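Local coordinates for freshwater cyanophage protein (Microcystis phage Mic1, PDB 6L2W) that is of unknown function but adopts a novel fold and is probably a structural protein of this freshwater cyanophage, at residues V4-Y8 with A20-L25. Numbering follows the deposited sequence.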
ATOM      1  N   VAL B   4      11.134  -8.801   2.059  1.00 38.33           N
ATOM      2  CA  VAL B   4       9.780  -9.009   2.301  1.00 42.21           C
ATOM      3  C   VAL B   4       9.424  -8.178   3.542  1.00 45.08           C
ATOM      4  O   VAL B   4      10.203  -8.155   4.527  1.00 37.03           O
ATOM      5  CB  VAL B   4       9.575 -10.524   2.471  1.00 41.40           C
ATOM      6  CG1 VAL B   4       8.957 -10.897   3.802  1.00 47.15           C
ATOM      7  CG2 VAL B   4       8.827 -11.098   1.285  1.00 42.95           C
ATOM      8  N   ARG B   5       8.300  -7.454   3.466  1.00 38.70           N
ATOM      9  CA  ARG B   5       7.811  -6.672   4.593  1.00 38.25           C
ATOM     10  C   ARG B   5       6.285  -6.813   4.690  1.00 37.41           C
ATOM     11  O   ARG B   5       5.550  -6.808   3.698  1.00 35.90           O
ATOM     12  CB  ARG B   5       8.209  -5.198   4.425  1.00 41.13           C
ATOM     13  CG  ARG B   5       7.815  -4.324   5.603  1.00 38.91           C
ATOM     14  CD  ARG B   5       8.509  -2.978   5.597  1.00 38.87           C
ATOM     15  NE  ARG B   5       8.025  -2.122   4.536  1.00 36.33           N
ATOM     16  CZ  ARG B   5       8.281  -0.824   4.432  1.00 38.55           C
ATOM     17  NH1 ARG B   5       9.006  -0.200   5.349  1.00 37.26           N
ATOM     18  NH2 ARG B   5       7.778  -0.147   3.415  1.00 36.68           N
ATOM     19  N   LEU B   6       5.822  -6.853   5.915  1.00 38.03           N
ATOM     20  CA  LEU B   6       4.449  -7.043   6.193  1.00 38.91           C
ATOM     21  C   LEU B   6       3.929  -5.766   6.842  1.00 40.73           C
ATOM     22  O   LEU B   6       4.417  -5.400   7.891  1.00 40.06           O
ATOM     23  CB  LEU B   6       4.321  -8.233   7.146  1.00 36.80           C
ATOM     24  CG  LEU B   6       2.915  -8.481   7.676  1.00 43.18           C
ATOM     25  CD1 LEU B   6       1.952  -8.703   6.521  1.00 44.40           C
ATOM     26  CD2 LEU B   6       2.889  -9.661   8.642  1.00 44.39           C
ATOM     27  N   SER B   7       2.931  -5.131   6.241  1.00 39.57           N
ATOM     28  CA  SER B   7       2.397  -3.907   6.799  1.00 37.88           C
ATOM     29  C   SER B   7       0.958  -4.103   7.294  1.00 36.43           C
ATOM     30  O   SER B   7       0.226  -4.999   6.834  1.00 31.88           O
ATOM     31  CB  SER B   7       2.473  -2.773   5.809  1.00 35.90           C
ATOM     32  OG  SER B   7       3.777  -2.657   5.268  1.00 38.12           O
ATOM     33  N   TYR B   8       0.564  -3.217   8.214  1.00 33.79           N
ATOM     34  CA  TYR B   8      -0.798  -3.149   8.646  1.00 38.38           C
ATOM     35  C   TYR B   8      -1.301  -1.713   8.451  1.00 40.92           C
ATOM     36  O   TYR B   8      -0.526  -0.756   8.437  1.00 34.12           O
ATOM     37  CB  TYR B   8      -0.944  -3.684  10.071  1.00 39.50           C
ATOM     38  CG  TYR B   8      -0.445  -2.781  11.174  1.00 44.46           C
ATOM     39  CD1 TYR B   8      -1.294  -1.899  11.821  1.00 48.58           C
ATOM     40  CD2 TYR B   8       0.866  -2.848  11.613  1.00 48.13           C
ATOM     41  CE1 TYR B   8      -0.846  -1.099  12.855  1.00 47.28           C
ATOM     42  CE2 TYR B   8       1.334  -2.061  12.649  1.00 46.39           C
ATOM     43  CZ  TYR B   8       0.472  -1.185  13.271  1.00 47.94           C
ATOM     44  OH  TYR B   8       0.943  -0.392  14.264  1.00 48.23           O
ATOM     45  N   ALA B  20      -1.487   2.689  11.172  1.00 46.41           N
ATOM     46  CA  ALA B  20      -0.630   1.856  10.329  1.00 48.91           C
ATOM     47  C   ALA B  20       0.754   1.627  10.961  1.00 49.47           C
ATOM     48  O   ALA B  20       1.057   2.154  12.005  1.00 51.59           O
ATOM     49  CB  ALA B  20      -0.508   2.470   8.954  1.00 48.86           C
ATOM     50  N   GLY B  21       1.564   0.814  10.275  1.00 46.91           N
ATOM     51  CA  GLY B  21       2.872   0.383  10.723  1.00 45.58           C
ATOM     52  C   GLY B  21       3.266  -0.951  10.087  1.00 47.17           C
ATOM     53  O   GLY B  21       2.684  -1.364   9.100  1.00 39.78           O
ATOM     54  N   VAL B  22       4.234  -1.632  10.703  1.00 44.40           N
ATOM     55  CA  VAL B  22       4.892  -2.807  10.169  1.00 41.40           C
ATOM     56  C   VAL B  22       4.783  -3.910  11.219  1.00 42.89           C
ATOM     57  O   VAL B  22       4.808  -3.643  12.426  1.00 50.86           O
ATOM     58  CB  VAL B  22       6.360  -2.488   9.831  1.00 46.63           C
ATOM     59  CG1 VAL B  22       7.161  -3.727   9.486  1.00 47.85           C
ATOM     60  CG2 VAL B  22       6.463  -1.469   8.709  1.00 44.36           C
ATOM     61  N   ILE B  23       4.578  -5.137  10.785  1.00 40.53           N
ATOM     62  CA  ILE B  23       4.643  -6.247  11.730  1.00 42.44           C
ATOM     63  C   ILE B  23       6.028  -6.867  11.572  1.00 42.53           C
ATOM     64  O   ILE B  23       6.421  -7.212  10.466  1.00 42.30           O
ATOM     65  CB  ILE B  23       3.511  -7.270  11.514  1.00 42.70           C
ATOM     66  CG1 ILE B  23       2.130  -6.637  11.678  1.00 45.57           C
ATOM     67  CG2 ILE B  23       3.659  -8.450  12.465  1.00 45.85           C
ATOM     68  CD1 ILE B  23       1.032  -7.379  10.967  1.00 45.61           C
ATOM     69  N   ASP B  24       6.802  -6.939  12.647  1.00 49.07           N
ATOM     70  CA  ASP B  24       8.148  -7.516  12.494  1.00 50.13           C
ATOM     71  C   ASP B  24       7.979  -9.005  12.180  1.00 46.15           C
ATOM     72  O   ASP B  24       7.340  -9.706  12.935  1.00 45.51           O
ATOM     73  CB  ASP B  24       9.021  -7.301  13.736  1.00 54.26           C
ATOM     74  CG  ASP B  24      10.398  -7.922  13.576  1.00 58.20           C
ATOM     75  OD1 ASP B  24      10.484  -9.193  13.594  1.00 50.26           O
ATOM     76  OD2 ASP B  24      11.363  -7.143  13.372  1.00 60.09           O
ATOM     77  N   LEU B  25       8.552  -9.477  11.082  1.00 45.53           N
ATOM     78  CA  LEU B  25       8.324 -10.850  10.665  1.00 49.47           C
ATOM     79  C   LEU B  25       9.140 -11.859  11.498  1.00 58.38           C
ATOM     80  O   LEU B  25       8.929 -13.064  11.324  1.00 56.32           O
ATOM     81  CB  LEU B  25       8.644 -10.976   9.174  1.00 47.73           C
ATOM     82  CG  LEU B  25       7.446 -10.717   8.263  1.00 47.51           C
ATOM     83  CD1 LEU B  25       7.853 -10.683   6.800  1.00 44.59           C
ATOM     84  CD2 LEU B  25       6.359 -11.755   8.493  1.00 47.17           C
TER
HETATM   85  O   HOH W   1       7.745  -7.012   8.256  1.00 30.49           O
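Tyr8 and Leu6 bury the most surface in this contact, followed by Ile23 and Leu25, where strands 2-12 and 17-23 of an antiparallel beta hairpin run side by side. Tyr8 swings its ring across the neighbouring strand, one face over Gly21 N and Ala20 C. Glycine suits this position: a CB on Gly21 would collide with the ring. Tyr8 and Gly21 form an antiparallel hydrogen-bonded pair, Tyr8 N to Gly21 O (3.0 Å) and Gly21 N to Tyr8 O (3.2 Å, more bent). Ile23 N donates to Leu6 O at 2.9 Å, but the return bond is replaced by a water that accepts from Leu6 N (3.0 Å) and donates to Ile23 O (2.6 Å), as the strands splay apart toward Asp24. On the face shared with Tyr8, Leu6 CD2 meets Ile23 CD1 at 3.7 Å, and Tyr8 CD2 lies 4.0 Å from Ile23 CG1. Beyond the strand end, Leu25 turns back, its CD1 3.2 Å from Val4 CG1. Tyr58 of helix 51-61 packs on Leu6, while Tyr83 of strand 83-89 touches Tyr8 and Ile23. Direct backbone pairing thus gives way to a water and the Val4-Leu25 and Leu6-Leu25 contacts where the backbones diverge.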